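Local atomic coordinates of amorpha-4,11-diene synthase (Artemisia annua, PDB entry 4GAX), a protein that is an engineered sesquiterpene synthase that probably cyclises farnesyl diphosphate, with loss of diphosphate, in a metal-dependent reaction. Residues L126-Q130 and G131-T135; F96-E99 and I100-L104; A103-H106 and I107-Y111; E501-W504 and K505-N508. All blocks are in the same frame, centred on the assembly; numbering follows the deposited sequence.

Contact 1 of 4, residues L126-Q130 and G131-T135; sequences LMRKQ and GYFVT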
loop_
_atom_site.group_PDB
_atom_site.type_symbol
_atom_site.label_atom_id
_atom_site.label_comp_id
_atom_site.label_asym_id
_atom_site.label_seq_id
_atom_site.Cartn_x
_atom_site.Cartn_y
_atom_site.Cartn_z
ATOM N N LEU A 126 -3.289 16.237 6.884
ATOM C CA LEU A 126 -2.180 16.506 5.957
ATOM C C LEU A 126 -0.841 16.598 6.670
ATOM O O LEU A 126 0.195 16.150 6.136
ATOM C CB LEU A 126 -2.415 17.786 5.148
ATOM C CG LEU A 126 -3.600 17.890 4.199
ATOM C CD1 LEU A 126 -3.493 19.210 3.390
ATOM C CD2 LEU A 126 -3.690 16.682 3.270
ATOM N N MET A 127 -0.837 17.181 7.868
ATOM C CA MET A 127 0.394 17.212 8.647
ATOM C C MET A 127 0.865 15.792 8.988
ATOM O O MET A 127 2.017 15.438 8.745
ATOM C CB MET A 127 0.224 18.050 9.927
ATOM C CG MET A 127 0.118 19.563 9.668
ATOM S SD MET A 127 1.608 20.302 8.938
ATOM C CE MET A 127 1.150 20.370 7.224
ATOM N N ARG A 128 -0.030 14.972 9.538
ATOM C CA ARG A 128 0.343 13.610 9.944
ATOM C C ARG A 128 0.717 12.745 8.745
ATOM O O ARG A 128 1.631 11.940 8.830
ATOM C CB ARG A 128 -0.779 12.939 10.766
ATOM C CG ARG A 128 -0.832 13.473 12.211
ATOM C CD ARG A 128 -1.513 12.492 13.179
ATOM N NE ARG A 128 -1.377 12.971 14.564
ATOM C CZ ARG A 128 -1.913 12.360 15.615
ATOM N NH1 ARG A 128 -2.583 11.231 15.436
ATOM N NH2 ARG A 128 -1.787 12.879 16.834
ATOM N N LYS A 129 0.013 12.917 7.635
ATOM C CA LYS A 129 0.365 12.201 6.406
ATOM C C LYS A 129 1.798 12.555 5.981
ATOM O O LYS A 129 2.523 11.716 5.447
ATOM C CB LYS A 129 -0.632 12.531 5.297
ATOM C CG LYS A 129 -0.337 11.920 3.911
ATOM C CD LYS A 129 -1.493 12.222 2.932
ATOM C CE LYS A 129 -1.169 11.770 1.493
ATOM N NZ LYS A 129 -0.268 10.584 1.464
ATOM N N GLN A 130 2.205 13.792 6.245
ATOM C CA GLN A 130 3.538 14.270 5.884
ATOM C C GLN A 130 4.582 13.783 6.891
ATOM O O GLN A 130 5.797 13.935 6.691
ATOM C CB GLN A 130 3.521 15.807 5.774
ATOM C CG GLN A 130 4.751 16.447 5.138
ATOM C CD GLN A 130 4.908 16.142 3.663
ATOM O OE1 GLN A 130 4.038 15.521 3.041
ATOM N NE2 GLN A 130 6.033 16.579 3.090
ATOM N N GLY A 131 4.118 13.160 7.967
ATOM C CA GLY A 131 5.037 12.645 8.967
ATOM C C GLY A 131 5.186 13.548 10.182
ATOM O O GLY A 131 5.982 13.247 11.074
ATOM N N TYR A 132 4.454 14.666 10.228
ATOM C CA TYR A 132 4.546 15.550 11.401
ATOM C C TYR A 132 3.557 15.090 12.468
ATOM O O TYR A 132 2.346 15.131 12.248
ATOM C CB TYR A 132 4.233 17.008 11.042
ATOM C CG TYR A 132 5.155 17.621 10.019
ATOM C CD1 TYR A 132 4.670 18.052 8.787
ATOM C CD2 TYR A 132 6.512 17.786 10.286
ATOM C CE1 TYR A 132 5.523 18.622 7.832
ATOM C CE2 TYR A 132 7.364 18.349 9.342
ATOM C CZ TYR A 132 6.867 18.766 8.122
ATOM O OH TYR A 132 7.714 19.337 7.192
ATOM N N PHE A 133 4.071 14.663 13.619
ATOM C CA PHE A 133 3.239 14.110 14.692
ATOM C C PHE A 133 2.554 15.248 15.464
ATOM O O PHE A 133 2.756 15.437 16.670
ATOM C CB PHE A 133 4.099 13.249 15.627
ATOM C CG PHE A 133 3.322 12.240 16.446
ATOM C CD1 PHE A 133 3.981 11.149 17.013
ATOM C CD2 PHE A 133 1.954 12.377 16.664
ATOM C CE1 PHE A 133 3.293 10.219 17.783
ATOM C CE2 PHE A 133 1.262 11.451 17.438
ATOM C CZ PHE A 133 1.932 10.373 17.996
ATOM N N VAL A 134 1.740 15.998 14.737
ATOM C CA VAL A 134 0.903 17.050 15.288
ATOM C C VAL A 134 -0.065 16.446 16.312
ATOM O O VAL A 134 -0.480 15.303 16.161
ATOM C CB VAL A 134 0.134 17.682 14.110
ATOM C CG1 VAL A 134 -1.313 17.933 14.453
ATOM C CG2 VAL A 134 0.877 18.923 13.593
ATOM N N THR A 135 -0.425 17.189 17.361
ATOM C CA THR A 135 -1.279 16.608 18.399
ATOM C C THR A 135 -2.791 16.820 18.157
ATOM O O THR A 135 -3.199 17.545 17.247
ATOM C CB THR A 135 -0.911 17.150 19.775
ATOM O OG1 THR A 135 -1.276 16.201 20.786
ATOM C CG2 THR A 135 -1.643 18.408 20.010
HETATM O O HOH W 1 7.304 18.713 4.339
#

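Contact 2 of 4, residues F96-E99 and I100-L104; sequences FEQE and IDHAL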
loop_
_atom_site.group_PDB
_atom_site.type_symbol
_atom_site.label_atom_id
_atom_site.label_comp_id
_atom_site.label_asym_id
_atom_site.label_seq_id
_atom_site.Cartn_x
_atom_site.Cartn_y
_atom_site.Cartn_z
ATOM N N PHE A 96 4.338 17.746 -8.265
ATOM C CA PHE A 96 4.635 18.922 -7.447
ATOM C C PHE A 96 5.239 18.555 -6.094
ATOM O O PHE A 96 4.885 19.139 -5.059
ATOM C CB PHE A 96 3.347 19.716 -7.235
ATOM C CG PHE A 96 2.637 20.042 -8.514
ATOM C CD1 PHE A 96 3.103 21.053 -9.329
ATOM C CD2 PHE A 96 1.517 19.323 -8.913
ATOM C CE1 PHE A 96 2.455 21.373 -10.528
ATOM C CE2 PHE A 96 0.861 19.632 -10.109
ATOM C CZ PHE A 96 1.338 20.658 -10.917
ATOM N N GLU A 97 6.150 17.585 -6.119
ATOM C CA GLU A 97 6.754 17.035 -4.915
ATOM C C GLU A 97 7.439 18.120 -4.108
ATOM O O GLU A 97 7.167 18.288 -2.907
ATOM C CB GLU A 97 7.780 15.964 -5.291
ATOM C CG GLU A 97 7.767 14.757 -4.389
ATOM C CD GLU A 97 6.472 13.971 -4.501
ATOM O OE1 GLU A 97 6.313 13.219 -5.486
ATOM O OE2 GLU A 97 5.606 14.104 -3.608
ATOM N N GLN A 98 8.333 18.854 -4.764
ATOM C CA GLN A 98 9.082 19.893 -4.070
ATOM C C GLN A 98 8.138 20.974 -3.562
ATOM O O GLN A 98 8.283 21.457 -2.433
ATOM C CB GLN A 98 10.171 20.495 -4.971
ATOM C CG GLN A 98 11.221 21.324 -4.206
ATOM C CD GLN A 98 10.742 22.735 -3.885
ATOM O OE1 GLN A 98 9.858 23.268 -4.564
ATOM N NE2 GLN A 98 11.318 23.345 -2.842
ATOM N N GLU A 99 7.172 21.356 -4.395
ATOM C CA GLU A 99 6.273 22.460 -4.039
ATOM C C GLU A 99 5.426 22.093 -2.827
ATOM O O GLU A 99 5.251 22.904 -1.916
ATOM C CB GLU A 99 5.378 22.863 -5.216
ATOM C CG GLU A 99 6.120 23.528 -6.366
ATOM C CD GLU A 99 6.750 22.541 -7.340
ATOM O OE1 GLU A 99 6.732 21.315 -7.081
ATOM O OE2 GLU A 99 7.280 22.999 -8.378
ATOM N N ILE A 100 4.924 20.861 -2.811
ATOM C CA ILE A 100 4.094 20.387 -1.706
ATOM C C ILE A 100 4.908 20.162 -0.430
ATOM O O ILE A 100 4.502 20.587 0.651
ATOM C CB ILE A 100 3.350 19.100 -2.092
ATOM C CG1 ILE A 100 2.296 19.409 -3.159
ATOM C CG2 ILE A 100 2.682 18.471 -0.887
ATOM C CD1 ILE A 100 1.592 18.155 -3.654
ATOM N N ASP A 101 6.043 19.479 -0.538
ATOM C CA ASP A 101 6.903 19.309 0.638
ATOM C C ASP A 101 7.286 20.656 1.217
ATOM O O ASP A 101 7.204 20.864 2.424
ATOM C CB ASP A 101 8.156 18.493 0.298
ATOM C CG ASP A 101 7.815 17.056 -0.084
ATOM O OD1 ASP A 101 6.659 16.627 0.173
ATOM O OD2 ASP A 101 8.684 16.366 -0.654
ATOM N N HIS A 102 7.667 21.593 0.354
ATOM C CA HIS A 102 8.050 22.917 0.839
ATOM C C HIS A 102 6.878 23.668 1.497
ATOM O O HIS A 102 7.046 24.326 2.527
ATOM C CB HIS A 102 8.656 23.745 -0.285
ATOM C CG HIS A 102 8.962 25.157 0.105
ATOM N ND1 HIS A 102 8.113 26.206 -0.185
ATOM C CD2 HIS A 102 10.017 25.692 0.755
ATOM C CE1 HIS A 102 8.638 27.328 0.275
ATOM N NE2 HIS A 102 9.790 27.046 0.853
ATOM N N ALA A 103 5.698 23.562 0.900
ATOM C CA ALA A 103 4.487 24.202 1.418
ATOM C C ALA A 103 4.129 23.671 2.803
ATOM O O ALA A 103 3.922 24.444 3.731
ATOM C CB ALA A 103 3.316 23.968 0.454
ATOM N N LEU A 104 4.058 22.347 2.933
ATOM C CA LEU A 104 3.722 21.728 4.215
ATOM C C LEU A 104 4.787 21.989 5.272
ATOM O O LEU A 104 4.465 22.160 6.457
ATOM C CB LEU A 104 3.473 20.229 4.047
ATOM C CG LEU A 104 2.270 19.902 3.154
ATOM C CD1 LEU A 104 2.069 18.389 3.076
ATOM C CD2 LEU A 104 0.990 20.574 3.655
HETATM O O HOH W 2 6.008 25.546 -2.198
#

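Contact 3 of 4, residues A103-H106 and I107-Y111; sequences ALQH and IYETY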
loop_
_atom_site.group_PDB
_atom_site.type_symbol
_atom_site.label_atom_id
_atom_site.label_comp_id
_atom_site.label_asym_id
_atom_site.label_seq_id
_atom_site.Cartn_x
_atom_site.Cartn_y
_atom_site.Cartn_z
ATOM N N ALA A 103 5.698 23.562 0.900
ATOM C CA ALA A 103 4.487 24.202 1.418
ATOM C C ALA A 103 4.129 23.671 2.803
ATOM O O ALA A 103 3.922 24.444 3.731
ATOM C CB ALA A 103 3.316 23.968 0.454
ATOM N N LEU A 104 4.058 22.347 2.933
ATOM C CA LEU A 104 3.722 21.728 4.215
ATOM C C LEU A 104 4.787 21.989 5.272
ATOM O O LEU A 104 4.465 22.160 6.457
ATOM C CB LEU A 104 3.473 20.229 4.047
ATOM C CG LEU A 104 2.270 19.902 3.154
ATOM C CD1 LEU A 104 2.069 18.389 3.076
ATOM C CD2 LEU A 104 0.990 20.574 3.655
ATOM N N GLN A 105 6.049 22.048 4.844
ATOM C CA GLN A 105 7.139 22.394 5.753
ATOM C C GLN A 105 6.915 23.788 6.306
ATOM O O GLN A 105 7.075 24.044 7.512
ATOM C CB GLN A 105 8.479 22.367 5.016
ATOM C CG GLN A 105 9.678 22.666 5.898
ATOM C CD GLN A 105 10.938 22.907 5.083
ATOM O OE1 GLN A 105 10.882 23.525 4.017
ATOM N NE2 GLN A 105 12.085 22.408 5.574
ATOM N N HIS A 106 6.549 24.699 5.410
ATOM C CA HIS A 106 6.350 26.091 5.791
ATOM C C HIS A 106 5.129 26.236 6.699
ATOM O O HIS A 106 5.129 27.039 7.644
ATOM C CB HIS A 106 6.186 26.952 4.546
ATOM C CG HIS A 106 6.066 28.411 4.845
ATOM N ND1 HIS A 106 4.854 29.073 4.834
ATOM C CD2 HIS A 106 6.997 29.328 5.173
ATOM C CE1 HIS A 106 5.053 30.342 5.138
ATOM N NE2 HIS A 106 6.341 30.529 5.348
ATOM N N ILE A 107 4.088 25.463 6.409
ATOM C CA ILE A 107 2.894 25.441 7.264
ATOM C C ILE A 107 3.258 24.931 8.656
ATOM O O ILE A 107 2.853 25.510 9.678
ATOM C CB ILE A 107 1.783 24.539 6.678
ATOM C CG1 ILE A 107 1.266 25.116 5.359
ATOM C CG2 ILE A 107 0.598 24.431 7.654
ATOM C CD1 ILE A 107 0.751 26.534 5.493
ATOM N N TYR A 108 4.032 23.849 8.696
ATOM C CA TYR A 108 4.454 23.286 9.968
ATOM C C TYR A 108 5.321 24.279 10.743
ATOM O O TYR A 108 5.124 24.477 11.948
ATOM C CB TYR A 108 5.158 21.926 9.792
ATOM C CG TYR A 108 5.399 21.239 11.122
ATOM C CD1 TYR A 108 4.333 20.814 11.902
ATOM C CD2 TYR A 108 6.687 21.056 11.616
ATOM C CE1 TYR A 108 4.539 20.207 13.134
ATOM C CE2 TYR A 108 6.904 20.439 12.843
ATOM C CZ TYR A 108 5.826 20.019 13.596
ATOM O OH TYR A 108 6.029 19.408 14.815
ATOM N N GLU A 109 6.265 24.922 10.061
ATOM C CA GLU A 109 7.114 25.899 10.738
ATOM C C GLU A 109 6.355 27.139 11.223
ATOM O O GLU A 109 6.702 27.723 12.251
ATOM C CB GLU A 109 8.264 26.339 9.826
ATOM C CG GLU A 109 9.246 25.226 9.479
ATOM C CD GLU A 109 10.189 25.613 8.333
ATOM O OE1 GLU A 109 10.024 26.722 7.773
ATOM O OE2 GLU A 109 11.093 24.810 7.992
ATOM N N THR A 110 5.332 27.551 10.485
ATOM C CA THR A 110 4.649 28.803 10.796
ATOM C C THR A 110 3.701 28.657 11.976
ATOM O O THR A 110 3.675 29.506 12.864
ATOM C CB THR A 110 3.856 29.334 9.581
ATOM O OG1 THR A 110 4.734 29.451 8.452
ATOM C CG2 THR A 110 3.228 30.692 9.897
ATOM N N TYR A 111 2.934 27.573 11.997
ATOM C CA TYR A 111 1.882 27.442 12.992
ATOM C C TYR A 111 2.232 26.401 14.047
ATOM O O TYR A 111 1.574 26.326 15.092
ATOM C CB TYR A 111 0.547 27.108 12.306
ATOM C CG TYR A 111 0.153 28.131 11.259
ATOM C CD1 TYR A 111 -0.503 29.305 11.622
ATOM C CD2 TYR A 111 0.448 27.934 9.915
ATOM C CE1 TYR A 111 -0.863 30.253 10.667
ATOM C CE2 TYR A 111 0.093 28.877 8.951
ATOM C CZ TYR A 111 -0.563 30.035 9.337
ATOM O OH TYR A 111 -0.920 30.977 8.393
#

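Contact 4 of 4, residues E501-W504 and K505-N508; sequences EDLW and KDIN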
loop_
_atom_site.group_PDB
_atom_site.type_symbol
_atom_site.label_atom_id
_atom_site.label_comp_id
_atom_site.label_asym_id
_atom_site.label_seq_id
_atom_site.Cartn_x
_atom_site.Cartn_y
_atom_site.Cartn_z
ATOM N N GLU A 501 -8.444 -3.177 14.436
ATOM C CA GLU A 501 -8.451 -1.719 14.561
ATOM C C GLU A 501 -7.303 -1.247 15.442
ATOM O O GLU A 501 -6.673 -0.226 15.163
ATOM C CB GLU A 501 -9.787 -1.227 15.123
ATOM C CG GLU A 501 -10.912 -1.305 14.106
ATOM C CD GLU A 501 -10.517 -0.691 12.758
ATOM O OE1 GLU A 501 -10.322 -1.448 11.782
ATOM O OE2 GLU A 501 -10.397 0.546 12.678
ATOM N N ASP A 502 -7.043 -1.982 16.515
ATOM C CA ASP A 502 -5.893 -1.680 17.367
ATOM C C ASP A 502 -4.601 -1.654 16.558
ATOM O O ASP A 502 -3.762 -0.774 16.736
ATOM C CB ASP A 502 -5.781 -2.717 18.480
ATOM C CG ASP A 502 -6.751 -2.457 19.617
ATOM O OD1 ASP A 502 -7.541 -1.494 19.507
ATOM O OD2 ASP A 502 -6.721 -3.213 20.616
ATOM N N LEU A 503 -4.450 -2.613 15.653
ATOM C CA LEU A 503 -3.222 -2.713 14.856
ATOM C C LEU A 503 -3.029 -1.531 13.914
ATOM O O LEU A 503 -1.911 -1.028 13.760
ATOM C CB LEU A 503 -3.200 -4.035 14.079
ATOM C CG LEU A 503 -2.917 -5.240 14.970
ATOM C CD1 LEU A 503 -3.288 -6.520 14.240
ATOM C CD2 LEU A 503 -1.449 -5.265 15.403
ATOM N N TRP A 504 -4.093 -1.081 13.256
ATOM C CA TRP A 504 -3.945 0.073 12.368
ATOM C C TRP A 504 -3.479 1.274 13.179
ATOM O O TRP A 504 -2.680 2.090 12.701
ATOM C CB TRP A 504 -5.262 0.422 11.646
ATOM C CG TRP A 504 -5.747 -0.602 10.634
ATOM C CD1 TRP A 504 -6.897 -1.348 10.709
ATOM C CD2 TRP A 504 -5.117 -0.962 9.392
ATOM N NE1 TRP A 504 -7.007 -2.157 9.598
ATOM C CE2 TRP A 504 -5.932 -1.939 8.775
ATOM C CE3 TRP A 504 -3.947 -0.551 8.736
ATOM C CZ2 TRP A 504 -5.609 -2.517 7.541
ATOM C CZ3 TRP A 504 -3.624 -1.133 7.503
ATOM C CH2 TRP A 504 -4.452 -2.100 6.924
ATOM N N LYS A 505 -3.995 1.402 14.398
ATOM C CA LYS A 505 -3.584 2.507 15.261
ATOM C C LYS A 505 -2.114 2.363 15.682
ATOM O O LYS A 505 -1.372 3.355 15.731
ATOM C CB LYS A 505 -4.516 2.631 16.481
ATOM C CG LYS A 505 -5.846 3.344 16.153
ATOM C CD LYS A 505 -6.758 3.504 17.378
ATOM C CE LYS A 505 -7.223 2.160 17.902
ATOM N NZ LYS A 505 -8.154 2.345 19.061
ATOM N N ASP A 506 -1.698 1.140 15.999
ATOM C CA ASP A 506 -0.297 0.885 16.339
ATOM C C ASP A 506 0.602 1.256 15.166
ATOM O O ASP A 506 1.675 1.849 15.332
ATOM C CB ASP A 506 -0.092 -0.595 16.681
ATOM C CG ASP A 506 -0.616 -0.954 18.054
ATOM O OD1 ASP A 506 -0.552 -0.093 18.964
ATOM O OD2 ASP A 506 -1.087 -2.102 18.222
ATOM N N ILE A 507 0.159 0.902 13.967
ATOM C CA ILE A 507 0.940 1.193 12.763
ATOM C C ILE A 507 1.022 2.689 12.471
ATOM O O ILE A 507 2.068 3.190 12.024
ATOM C CB ILE A 507 0.369 0.426 11.557
ATOM C CG1 ILE A 507 0.710 -1.061 11.717
ATOM C CG2 ILE A 507 0.942 0.955 10.246
ATOM C CD1 ILE A 507 -0.238 -1.978 10.988
ATOM N N ASN A 508 -0.074 3.411 12.708
ATOM C CA ASN A 508 -0.030 4.870 12.584
ATOM C C ASN A 508 1.028 5.470 13.482
ATOM O O ASN A 508 1.776 6.356 13.061
ATOM C CB ASN A 508 -1.390 5.513 12.896
ATOM C CG ASN A 508 -2.397 5.324 11.773
ATOM O OD1 ASN A 508 -2.028 5.006 10.628
ATOM N ND2 ASN A 508 -3.681 5.544 12.089
HETATM O O HOH W 3 -3.595 -0.345 19.835
#

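Contact 1 of 4, residues L126-Q130 and G131-T135
Met127 and Tyr132 meet in the Schellman motif that closes helix 120-129. The carbonyl of Met127 accepts the backbone N-H of Tyr132, with Tyr132 N 3.0 Å from Met127 O. The bent Met127 side chain brings SD to 3.8 Å from Tyr132 CD1, an oblique Met-aromatic contact. Met127 CB packs on Val134 CG2. Arg128 O accepts the second backbone bond, from Gly131 N at 2.9 Å. Gly131 has a positive phi of 100°, where a CB would collide with Gln130 O. The Arg128 side chain runs extended from CG to NE and grips one oxygen side-on. Val134 O lies 3.0 Å from Arg128 NE and 2.8 Å from Arg128 NH2, in the guanidinium plane. The group is thus fixed in its rotation. Phe133, the centre of an inverse gamma turn, sets its ring edge over one guanidinium face, the planes 89° apart. Arg128 also has outside partners: NH2 forms a salt bridge with Glu174, and NH1 bonds Met169 O. Gln130 lies alongside Tyr132, pointing the same way, because its CG is anti to the backbone N (chi1 -168°). Gln130 CG comes 3.5 Å from Tyr132 CE1. Gln130 NE2 bonds Asp101 OD1 on helix 97-111. It also donates to a water, which sits 2.8 Å from Gln130 NE2 and 2.9 Å from Tyr132 OH.

Contact 2 of 4, residues F96-E99 and I100-L104
Phe96 holds the N-cap position of helix 97-111, in the N-terminal terpene synthase domain, and Ile100 lies one turn on. Ile100 N lies 2.8 Å from Phe96 O, the first of the regular helical bonds here. Ile100 CG1 is beside the backbone N (chi1 -68°), which lays it against the same oxygen, 3.2 Å from Phe96 O. The Phe96 ring leads away and packs on helices 52-71 and 77-89, where it meets Val63 and Ile87. Ile100 packs on Val84 and Ile87 of helix 77-89. Gln98 and His102 lie side by side and point the same way, with the amide and the imidazole 24° from parallel. Gln98 NE2 comes 3.7 Å from His102 CB. A water joins the next pair. It donates to Glu99 O at 2.8 Å and lies 3.0 Å from His102 ND1, in the plane of the ring. Glu99 O also takes the backbone N-H of Ala103, so two donors hold it. The Glu99 carboxylate goes to a salt bridge with Arg64. Asp101, the partner of Gln130, folds back over the helix, its CG 3.1 Å from Glu97 O. Glu97 OE2 and Asp101 OD1 stand 4.7 Å apart. If both are ionised, these like charges would probably repel each other somewhat, but the positive start of the helix and the bond from Gln130 probably ease the strain.

Contact 3 of 4, residues A103-H106 and I107-Y111
His106 and Thr110 make the distinctive pair in the last turns of helix 97-111. His106 O accepts twice from Thr110, once from the hydroxyl and once from the backbone. Thr110 OG1 is 2.6 Å and Thr110 N 2.9 Å from His106 O, and they come from opposite faces of its carbonyl plane. The His106 ring swings over the hydroxyl because its CG is anti to the backbone N (chi1 -176°). Thr110 OG1 then sits over one ring face, off towards the rim, 3.4 Å from His106 CE1. With an alanine here the imidazole is gone, and the Thr110 hydroxyl would probably lose its cover while keeping its bond to the carbonyl. Ile107 turns inward. Its CG1 rests 3.2 Å from Ala103 O, and its side chain packs on Trp123 and Met127 of helix 120-129. Glu109 crosses Gln105 on the outer side. Glu109 OE2 touches Gln105 CG at 3.3 Å, and the carboxylate and amide planes are 38° apart. Gln105 O takes the backbone N-H of Glu109. The Thr110 hydroxyl gives its hydrogen to His106 O, so its place over the imidazole is one of packing rather than donation to the ring.

Contact 4 of 4, residues E501-W504 and K505-N508
Glu501 to Asn508 keep regular alpha-helical bonds, from Lys505 N to Glu501 O at 3.2 Å through to Asn508 N on Trp504 O, in the second half of helix 489-513. This helix belongs to the metal-binding domain, and Lys505 and Asn508 tie it to Glu178 and Ser168 of the N-terminal domain. Lys505 bends back along the helix. A turn at chi3 (-65°) carries its CE across Glu501 O at 3.7 Å. Its ammonium then crosses towards Asp502, but the salt bridge is long, with Lys505 NZ 3.9 Å from Asp502 OD1. The stronger partner of NZ is Glu178. Asp502 has a second cation too, as its OD2 pairs with Lys498. A leucine in place of Lys505 would probably leave Glu178 without this positive mate and Asp502 without its more distant one. Asp506 leans back over the preceding turn. A water donates both to Asp502 O, at 3.1 Å, and to Asp506 OD1, at 3.2 Å. It thus bridges two acceptors that could not bond each other. Asp506 OD1 also forms a salt bridge with Arg509. Ile507 rests on the carbonyl one turn back, its CD1 3.4 Å from Leu503 O. The Asn508 amide sits over the Trp504 carbonyl, with Asn508 CG 3.4 Å from Trp504 O. Both ends of this buried amide are satisfied: ND2 by Ser168 O and Arg170 O, OD1 by Trp215 NE1. Trp504 makes a cation-pi contact with Lys216. Trp504 and Ile507 together face two neighbouring helices, meeting Leu455 of helix 447-461 and Val529 of helix 519-535.

In the fold
Contacts 2 and 3 are successive parts of helix 97-111; they share Ala103 and Leu104, and their centres are about 10 Å apart. Contact 1, at the end of the next helix, packs against both. Gln130 NE2 reaches Asp101 OD1 at 3.0 Å in contact 2, and the Tyr132 ring stacks with Tyr108 of contact 3. Leu104 CD2 lies 3.6 Å from Met127 CE. Contact 4 lies about 16 Å from contact 1, centre to centre, without touching it. Helix 489-513 still joins them, since its end packs on Arg128 and Phe133. In this family the metal-dependent active site lies in the C-terminal helical domain, which holds contact 4; contacts 1 to 3 lie in the N-terminal domain.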